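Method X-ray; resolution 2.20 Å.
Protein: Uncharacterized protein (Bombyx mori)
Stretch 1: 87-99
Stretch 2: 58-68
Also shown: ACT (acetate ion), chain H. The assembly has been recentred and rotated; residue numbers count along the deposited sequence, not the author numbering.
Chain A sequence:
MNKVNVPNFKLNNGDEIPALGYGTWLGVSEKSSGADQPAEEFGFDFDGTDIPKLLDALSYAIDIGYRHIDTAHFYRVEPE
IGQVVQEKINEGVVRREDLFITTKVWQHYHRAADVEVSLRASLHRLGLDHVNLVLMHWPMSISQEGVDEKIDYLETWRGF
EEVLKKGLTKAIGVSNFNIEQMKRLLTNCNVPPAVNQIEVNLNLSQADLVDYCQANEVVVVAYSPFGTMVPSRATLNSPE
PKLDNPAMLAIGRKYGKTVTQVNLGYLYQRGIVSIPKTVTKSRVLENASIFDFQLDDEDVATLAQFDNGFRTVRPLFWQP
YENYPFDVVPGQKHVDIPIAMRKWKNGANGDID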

ATOM      1  N   GLU A  87      -4.927 -13.601 -17.935  1.00 34.25           N
ATOM      2  CA  GLU A  87      -6.279 -13.675 -18.548  1.00 37.77           C
ATOM      3  C   GLU A  87      -6.684 -12.390 -19.199  1.00 47.01           C
ATOM      4  O   GLU A  87      -7.174 -12.434 -20.333  1.00 46.80           O
ATOM      5  CB  GLU A  87      -7.329 -14.073 -17.557  1.00 37.80           C
ATOM      6  CG  GLU A  87      -7.212 -15.548 -17.227  1.00 45.00           C
ATOM      7  CD  GLU A  87      -7.997 -15.994 -15.980  1.00 53.47           C
ATOM      8  OE1 GLU A  87      -8.668 -15.170 -15.295  1.00 56.39           O
ATOM      9  OE2 GLU A  87      -7.923 -17.204 -15.678  1.00 49.99           O
ATOM     10  N   LYS A  88      -6.411 -11.241 -18.541  1.00 40.11           N
ATOM     11  CA  LYS A  88      -6.899  -9.977 -19.063  1.00 37.37           C
ATOM     12  C   LYS A  88      -6.072  -9.576 -20.252  1.00 36.07           C
ATOM     13  O   LYS A  88      -6.559  -8.891 -21.187  1.00 34.87           O
ATOM     14  CB  LYS A  88      -6.871  -8.868 -18.012  1.00 36.05           C
ATOM     15  CG  LYS A  88      -7.592  -9.244 -16.726  1.00 35.98           C
ATOM     16  CD  LYS A  88      -9.040  -9.657 -16.891  1.00 40.49           C
ATOM     17  CE  LYS A  88      -9.885  -8.656 -17.657  1.00 42.02           C
ATOM     18  NZ  LYS A  88     -11.363  -8.931 -17.424  1.00 42.34           N
ATOM     19  N   ILE A  89      -4.798  -9.950 -20.192  1.00 33.10           N
ATOM     20  CA  ILE A  89      -3.917  -9.740 -21.324  1.00 37.02           C
ATOM     21  C   ILE A  89      -4.358 -10.611 -22.535  1.00 40.03           C
ATOM     22  O   ILE A  89      -4.321 -10.130 -23.670  1.00 36.17           O
ATOM     23  CB  ILE A  89      -2.453 -10.044 -20.972  1.00 36.33           C
ATOM     24  CG1 ILE A  89      -1.902  -8.929 -20.043  1.00 34.78           C
ATOM     25  CG2 ILE A  89      -1.610 -10.168 -22.259  1.00 39.15           C
ATOM     26  CD1 ILE A  89      -0.498  -9.122 -19.497  1.00 35.61           C
ATOM     27  N   ASN A  90      -4.715 -11.871 -22.277  1.00 36.80           N
ATOM     28  CA  ASN A  90      -5.152 -12.800 -23.334  1.00 41.14           C
ATOM     29  C   ASN A  90      -6.458 -12.285 -23.953  1.00 40.19           C
ATOM     30  O   ASN A  90      -6.565 -12.247 -25.145  1.00 48.01           O
ATOM     31  CB  ASN A  90      -5.361 -14.212 -22.763  1.00 38.28           C
ATOM     32  CG  ASN A  90      -4.053 -14.934 -22.480  1.00 36.65           C
ATOM     33  OD1 ASN A  90      -2.967 -14.505 -22.885  1.00 41.61           O
ATOM     34  ND2 ASN A  90      -4.151 -15.998 -21.734  1.00 39.00           N
ATOM     35  N   GLU A  91      -7.383 -11.807 -23.127  1.00 41.82           N
ATOM     36  CA  GLU A  91      -8.630 -11.178 -23.589  1.00 41.58           C
ATOM     37  C   GLU A  91      -8.414  -9.907 -24.401  1.00 41.75           C
ATOM     38  O   GLU A  91      -9.335  -9.419 -25.025  1.00 45.66           O
ATOM     39  CB  GLU A  91      -9.564 -10.868 -22.418  1.00 41.14           C
ATOM     40  CG  GLU A  91     -10.042 -12.084 -21.623  1.00 43.30           C
ATOM     41  CD  GLU A  91     -10.672 -11.699 -20.283  1.00 48.71           C
ATOM     42  OE1 GLU A  91     -11.087 -10.516 -20.160  1.00 51.30           O
ATOM     43  OE2 GLU A  91     -10.757 -12.554 -19.370  1.00 46.59           O
ATOM     44  N   GLY A  92      -7.218  -9.333 -24.404  1.00 44.33           N
ATOM     45  CA  GLY A  92      -6.987  -8.050 -25.102  1.00 38.89           C
ATOM     46  C   GLY A  92      -7.499  -6.817 -24.348  1.00 37.40           C
ATOM     47  O   GLY A  92      -7.463  -5.700 -24.884  1.00 38.42           O
ATOM     48  N   VAL A  93      -7.903  -6.998 -23.093  1.00 37.55           N
ATOM     49  CA  VAL A  93      -8.316  -5.871 -22.254  1.00 39.22           C
ATOM     50  C   VAL A  93      -7.148  -4.943 -21.940  1.00 36.95           C
ATOM     51  O   VAL A  93      -7.280  -3.738 -22.048  1.00 33.48           O
ATOM     52  CB  VAL A  93      -8.957  -6.332 -20.969  1.00 45.17           C
ATOM     53  CG1 VAL A  93      -9.433  -5.108 -20.171  1.00 49.04           C
ATOM     54  CG2 VAL A  93     -10.139  -7.256 -21.281  1.00 43.59           C
ATOM     55  N   VAL A  94      -5.996  -5.513 -21.591  1.00 35.56           N
ATOM     56  CA  VAL A  94      -4.741  -4.723 -21.440  1.00 35.88           C
ATOM     57  C   VAL A  94      -3.541  -5.431 -22.019  1.00 32.52           C
ATOM     58  O   VAL A  94      -3.589  -6.636 -22.261  1.00 37.55           O
ATOM     59  CB  VAL A  94      -4.425  -4.512 -19.938  1.00 31.45           C
ATOM     60  CG1 VAL A  94      -5.400  -3.533 -19.355  1.00 32.49           C
ATOM     61  CG2 VAL A  94      -4.475  -5.809 -19.146  1.00 30.39           C
ATOM     62  N   ARG A  95      -2.489  -4.672 -22.217  1.00 32.73           N
ATOM     63  CA  ARG A  95      -1.125  -5.151 -22.425  1.00 31.95           C
ATOM     64  C   ARG A  95      -0.376  -5.028 -21.052  1.00 36.36           C
ATOM     65  O   ARG A  95      -0.734  -4.167 -20.206  1.00 29.26           O
ATOM     66  CB  ARG A  95      -0.380  -4.265 -23.446  1.00 39.83           C
ATOM     67  CG  ARG A  95      -0.724  -4.474 -24.947  1.00 52.66           C
ATOM     68  CD  ARG A  95       0.172  -3.637 -25.885  1.00 62.62           C
ATOM     69  NE  ARG A  95      -0.191  -2.223 -25.712  1.00 88.00           N
ATOM     70  CZ  ARG A  95       0.565  -1.249 -25.168  1.00106.32           C
ATOM     71  NH1 ARG A  95       1.832  -1.448 -24.752  1.00110.07           N
ATOM     72  NH2 ARG A  95       0.042  -0.025 -25.056  1.00107.77           N
ATOM     73  N   ARG A  96       0.648  -5.864 -20.860  1.00 34.81           N
ATOM     74  CA  ARG A  96       1.488  -5.833 -19.645  1.00 35.92           C
ATOM     75  C   ARG A  96       1.880  -4.405 -19.327  1.00 32.54           C
ATOM     76  O   ARG A  96       1.755  -3.975 -18.196  1.00 26.84           O
ATOM     77  CB  ARG A  96       2.756  -6.709 -19.817  1.00 34.48           C
ATOM     78  CG  ARG A  96       3.938  -6.434 -18.840  1.00 30.65           C
ATOM     79  CD  ARG A  96       3.512  -6.833 -17.476  1.00 26.71           C
ATOM     80  NE  ARG A  96       4.439  -6.479 -16.375  1.00 27.09           N
ATOM     81  CZ  ARG A  96       4.291  -5.439 -15.557  1.00 21.69           C
ATOM     82  NH1 ARG A  96       3.374  -4.498 -15.790  1.00 20.08           N
ATOM     83  NH2 ARG A  96       5.106  -5.307 -14.563  1.00 19.65           N
ATOM     84  N   GLU A  97       2.303  -3.692 -20.358  1.00 31.34           N
ATOM     85  CA  GLU A  97       2.820  -2.352 -20.300  1.00 34.08           C
ATOM     86  C   GLU A  97       1.786  -1.353 -19.751  1.00 34.91           C
ATOM     87  O   GLU A  97       2.179  -0.245 -19.356  1.00 26.36           O
ATOM     88  CB  GLU A  97       3.200  -1.869 -21.726  1.00 44.52           C
ATOM     89  CG  GLU A  97       4.457  -2.494 -22.381  1.00 61.03           C
ATOM     90  CD  GLU A  97       4.377  -3.997 -22.809  1.00 69.91           C
ATOM     91  OE1 GLU A  97       3.283  -4.549 -23.122  1.00 51.67           O
ATOM     92  OE2 GLU A  97       5.449  -4.658 -22.819  1.00 88.25           O
ATOM     93  N   ASP A  98       0.488  -1.688 -19.814  1.00 26.41           N
ATOM     94  CA  ASP A  98      -0.495  -0.753 -19.291  1.00 30.53           C
ATOM     95  C   ASP A  98      -0.615  -0.879 -17.770  1.00 28.89           C
ATOM     96  O   ASP A  98      -1.274  -0.051 -17.163  1.00 27.74           O
ATOM     97  CB  ASP A  98      -1.880  -1.037 -19.906  1.00 29.29           C
ATOM     98  CG  ASP A  98      -1.858  -0.995 -21.479  1.00 30.03           C
ATOM     99  OD1 ASP A  98      -1.162  -0.149 -22.065  1.00 31.02           O
ATOM    100  OD2 ASP A  98      -2.480  -1.874 -22.085  1.00 30.33           O
ATOM    101  N   LEU A  99      -0.152  -1.999 -17.209  1.00 24.50           N
ATOM    102  CA  LEU A  99      -0.390  -2.277 -15.818  1.00 27.99           C
ATOM    103  C   LEU A  99       0.787  -1.773 -14.960  1.00 23.46           C
ATOM    104  O   LEU A  99       1.906  -1.836 -15.411  1.00 23.21           O
ATOM    105  CB  LEU A  99      -0.563  -3.752 -15.603  1.00 26.90           C
ATOM    106  CG  LEU A  99      -1.747  -4.331 -16.337  1.00 28.19           C
ATOM    107  CD1 LEU A  99      -1.686  -5.860 -16.220  1.00 28.72           C
ATOM    108  CD2 LEU A  99      -3.013  -3.807 -15.722  1.00 27.37           C
TER
HETATM  109  C   ACT H 407      -4.885   1.372 -21.278  0.80 43.23           C
HETATM  110  O   ACT H 407      -4.430   1.527 -20.091  0.80 37.65           O
HETATM  111  OXT ACT H 407      -5.846   0.608 -21.564  0.80 43.40           O
HETATM  112  CH3 ACT H 407      -4.263   2.112 -22.428  0.80 42.41           C
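Stretch 2 (58-68) LSYAIDIGYRH

A buried lysine pins one end of the two stretches together by polar bonds, while at the other an arginine packs against stretch 1 with its polar groups bonded to its own stretch and an acetate. Lys 88 points its CA-to-CB bond toward stretch 2 and coils through three m rotamers before a t, which brings Lys 88 NZ to 2.6 Å from Asp 63 OD1 in a salt bridge and 2.7 Å from Ser 59 OG in a hydrogen bond. A weak bond to the backbone follows, Lys 88 NZ to Ser 59 O at 3.4 Å. Because Ser 59 and Asp 63 lie one helical turn apart, one ammonium can serve both. From its own stretch Glu 91 adds a second carboxylate, Glu 91 OE1 at 3.2 Å from Lys 88 NZ in a salt bridge with a weak hydrogen bond; the cation is shared by the two carboxylates, whose Glu 91 OE1 and Asp 63 OD1 are only 4.5 Å apart.

Stretch 2 is a helix through Ile 64 that leaves helical angles at Gly 65. Stretch 1 starts as a helix, turns at Gly 92 in a Schellman motif and continues as loop with a short 3-10 segment at 96-98. Both glycines have positive phi, where a CB would jam against the preceding carbonyl O; neither is dictated by the opposing stretch. The register rises along both stretches: CA to CA, Lys 88 to Ser 59 is 7.2 Å, Val 93 to Asp 63 is 6.6 Å, and Leu 99 to Arg 67 is 4.6 Å. The stretches thus run in the same general direction and close up toward their C-terminal ends.

Ile 62 supplies the greasy middle. Ile 62 CD1 meets the aliphatic part of Lys 88 at CG, 3.9 Å away, while Ile 62 CG2 lies 4.0 Å from both Val 93 CG1 and Val 94 CG1. The lysine therefore packs with its methylenes and bonds with its tip.

Arg 67 gives up the most surface in the contact. It is held by its own stretch, Arg 67 NH1 donating to Ile 62 O and to Tyr 66 O, each at 2.8 Å; the bond to Ile 62 O ties the chain after the helix back to its last turn, and the bond to Tyr 66 O steadies the side chain against the neighbouring carbonyl. Val 94 CG1 covers one face of the guanidinium, 3.5 Å from Arg 67 CZ. An acetate, probably from the crystallisation liquor, accepts from Arg 67 NE at ACT O, 2.9 Å, and from Arg 67 NH2 at ACT OXT, 3.0 Å. Farther down the side chain, Arg 67 CD is 4.0 Å from Leu 99 CD2, and the backbones meet in a CA-H...O contact, Leu 99 CA to Arg 67 O at 3.4 Å.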

ATOM      1  N   LEU A  58     -11.181  -8.062  -9.172  1.00 30.76           N
ATOM      2  CA  LEU A  58      -9.964  -7.609  -9.941  1.00 29.52           C
ATOM      3  C   LEU A  58     -10.177  -7.561 -11.439  1.00 29.52           C
ATOM      4  O   LEU A  58      -9.836  -6.552 -12.156  1.00 25.40           O
ATOM      5  CB  LEU A  58      -8.711  -8.430  -9.566  1.00 29.27           C
ATOM      6  CG  LEU A  58      -7.381  -8.140 -10.304  1.00 33.85           C
ATOM      7  CD1 LEU A  58      -6.979  -6.676 -10.290  1.00 37.71           C
ATOM      8  CD2 LEU A  58      -6.320  -9.000  -9.656  1.00 35.34           C
ATOM      9  N   SER A  59     -10.813  -8.622 -11.939  1.00 30.04           N
ATOM     10  CA  SER A  59     -11.084  -8.706 -13.373  1.00 28.59           C
ATOM     11  C   SER A  59     -11.973  -7.588 -13.781  1.00 28.28           C
ATOM     12  O   SER A  59     -11.739  -6.863 -14.776  1.00 34.38           O
ATOM     13  CB  SER A  59     -11.748 -10.108 -13.726  1.00 34.91           C
ATOM     14  OG  SER A  59     -12.108 -10.102 -15.109  1.00 38.70           O
ATOM     15  N   TYR A  60     -13.031  -7.396 -13.001  1.00 33.06           N
ATOM     16  CA  TYR A  60     -13.929  -6.231 -13.202  1.00 31.96           C
ATOM     17  C   TYR A  60     -13.132  -4.898 -13.141  1.00 31.57           C
ATOM     18  O   TYR A  60     -13.230  -4.007 -14.040  1.00 30.03           O
ATOM     19  CB  TYR A  60     -15.084  -6.301 -12.118  1.00 34.75           C
ATOM     20  CG  TYR A  60     -16.006  -5.102 -12.142  1.00 43.22           C
ATOM     21  CD1 TYR A  60     -16.994  -4.944 -13.145  1.00 43.38           C
ATOM     22  CD2 TYR A  60     -15.854  -4.049 -11.208  1.00 39.93           C
ATOM     23  CE1 TYR A  60     -17.816  -3.806 -13.171  1.00 44.20           C
ATOM     24  CE2 TYR A  60     -16.664  -2.919 -11.246  1.00 41.32           C
ATOM     25  CZ  TYR A  60     -17.644  -2.784 -12.209  1.00 44.13           C
ATOM     26  OH  TYR A  60     -18.441  -1.638 -12.165  1.00 42.60           O
ATOM     27  N   ALA A  61     -12.285  -4.768 -12.096  1.00 33.40           N
ATOM     28  CA  ALA A  61     -11.470  -3.484 -11.937  1.00 29.14           C
ATOM     29  C   ALA A  61     -10.699  -3.209 -13.152  1.00 27.49           C
ATOM     30  O   ALA A  61     -10.728  -2.083 -13.697  1.00 29.11           O
ATOM     31  CB  ALA A  61     -10.548  -3.568 -10.734  1.00 32.11           C
ATOM     32  N   ILE A  62     -10.033  -4.251 -13.669  1.00 27.52           N
ATOM     33  CA  ILE A  62      -9.285  -4.037 -14.923  1.00 29.94           C
ATOM     34  C   ILE A  62     -10.198  -3.674 -16.124  1.00 31.36           C
ATOM     35  O   ILE A  62      -9.849  -2.816 -16.951  1.00 30.63           O
ATOM     36  CB  ILE A  62      -8.384  -5.274 -15.204  1.00 31.91           C
ATOM     37  CG1 ILE A  62      -7.300  -5.391 -14.107  1.00 31.18           C
ATOM     38  CG2 ILE A  62      -7.716  -5.168 -16.551  1.00 34.13           C
ATOM     39  CD1 ILE A  62      -6.610  -6.737 -13.964  1.00 29.33           C
ATOM     40  N   ASP A  63     -11.358  -4.343 -16.232  1.00 34.34           N
ATOM     41  CA  ASP A  63     -12.345  -4.035 -17.320  1.00 36.01           C
ATOM     42  C   ASP A  63     -12.759  -2.621 -17.217  1.00 35.06           C
ATOM     43  O   ASP A  63     -12.751  -1.942 -18.227  1.00 34.72           O
ATOM     44  CB  ASP A  63     -13.631  -4.896 -17.251  1.00 38.49           C
ATOM     45  CG  ASP A  63     -13.377  -6.376 -17.529  1.00 36.21           C
ATOM     46  OD1 ASP A  63     -12.468  -6.686 -18.295  1.00 40.25           O
ATOM     47  OD2 ASP A  63     -14.032  -7.239 -16.949  1.00 38.03           O
ATOM     48  N   ILE A  64     -13.078  -2.118 -16.007  1.00 33.54           N
ATOM     49  CA  ILE A  64     -13.499  -0.664 -15.986  1.00 36.79           C
ATOM     50  C   ILE A  64     -12.403   0.377 -16.093  1.00 37.01           C
ATOM     51  O   ILE A  64     -12.722   1.556 -16.334  1.00 35.77           O
ATOM     52  CB  ILE A  64     -14.427  -0.282 -14.806  1.00 41.89           C
ATOM     53  CG1 ILE A  64     -13.721  -0.363 -13.441  1.00 37.86           C
ATOM     54  CG2 ILE A  64     -15.653  -1.207 -14.803  1.00 43.22           C
ATOM     55  CD1 ILE A  64     -14.580   0.088 -12.262  1.00 36.31           C
ATOM     56  N   GLY A  65     -11.128  -0.024 -15.906  1.00 33.86           N
ATOM     57  CA  GLY A  65      -9.988   0.910 -16.079  1.00 35.53           C
ATOM     58  C   GLY A  65      -8.925   1.014 -14.953  1.00 29.56           C
ATOM     59  O   GLY A  65      -8.082   1.853 -15.008  1.00 32.81           O
ATOM     60  N   TYR A  66      -8.950   0.152 -13.966  1.00 30.13           N
ATOM     61  CA  TYR A  66      -7.867   0.102 -12.983  1.00 31.15           C
ATOM     62  C   TYR A  66      -6.657  -0.558 -13.691  1.00 31.30           C
ATOM     63  O   TYR A  66      -6.788  -1.541 -14.451  1.00 32.72           O
ATOM     64  CB  TYR A  66      -8.233  -0.739 -11.805  1.00 28.58           C
ATOM     65  CG  TYR A  66      -9.131  -0.146 -10.741  1.00 31.54           C
ATOM     66  CD1 TYR A  66     -10.476   0.210 -10.988  1.00 31.59           C
ATOM     67  CD2 TYR A  66      -8.666  -0.046  -9.414  1.00 28.76           C
ATOM     68  CE1 TYR A  66     -11.318   0.627  -9.916  1.00 31.09           C
ATOM     69  CE2 TYR A  66      -9.460   0.404  -8.406  1.00 29.60           C
ATOM     70  CZ  TYR A  66     -10.798   0.729  -8.624  1.00 31.19           C
ATOM     71  OH  TYR A  66     -11.509   1.164  -7.485  1.00 30.86           O
ATOM     72  N   ARG A  67      -5.510   0.031 -13.466  1.00 27.43           N
ATOM     73  CA  ARG A  67      -4.219  -0.484 -13.926  1.00 26.02           C
ATOM     74  C   ARG A  67      -3.195  -0.814 -12.839  1.00 25.53           C
ATOM     75  O   ARG A  67      -2.267  -1.611 -13.096  1.00 24.31           O
ATOM     76  CB  ARG A  67      -3.653   0.530 -14.849  1.00 28.56           C
ATOM     77  CG  ARG A  67      -4.527   0.812 -16.091  1.00 29.14           C
ATOM     78  CD  ARG A  67      -4.695  -0.435 -16.983  1.00 30.39           C
ATOM     79  NE  ARG A  67      -5.603  -0.199 -18.124  1.00 32.40           N
ATOM     80  CZ  ARG A  67      -6.877  -0.592 -18.171  1.00 30.77           C
ATOM     81  NH1 ARG A  67      -7.472  -1.266 -17.180  1.00 34.70           N
ATOM     82  NH2 ARG A  67      -7.564  -0.337 -19.271  1.00 39.44           N
ATOM     83  N   HIS A  68      -3.426  -0.295 -11.621  1.00 24.00           N
ATOM     84  CA  HIS A  68      -2.513  -0.402 -10.511  1.00 22.82           C
ATOM     85  C   HIS A  68      -2.998  -1.490  -9.584  1.00 20.98           C
ATOM     86  O   HIS A  68      -4.099  -1.427  -9.039  1.00 21.06           O
ATOM     87  CB  HIS A  68      -2.378   0.992  -9.825  1.00 24.15           C
ATOM     88  CG  HIS A  68      -1.507   1.059  -8.605  1.00 25.03           C
ATOM     89  ND1 HIS A  68      -1.193   2.283  -8.027  1.00 22.40           N
ATOM     90  CD2 HIS A  68      -0.863   0.106  -7.862  1.00 22.87           C
ATOM     91  CE1 HIS A  68      -0.465   2.070  -6.943  1.00 23.28           C
ATOM     92  NE2 HIS A  68      -0.243   0.767  -6.824  1.00 24.68           N
TER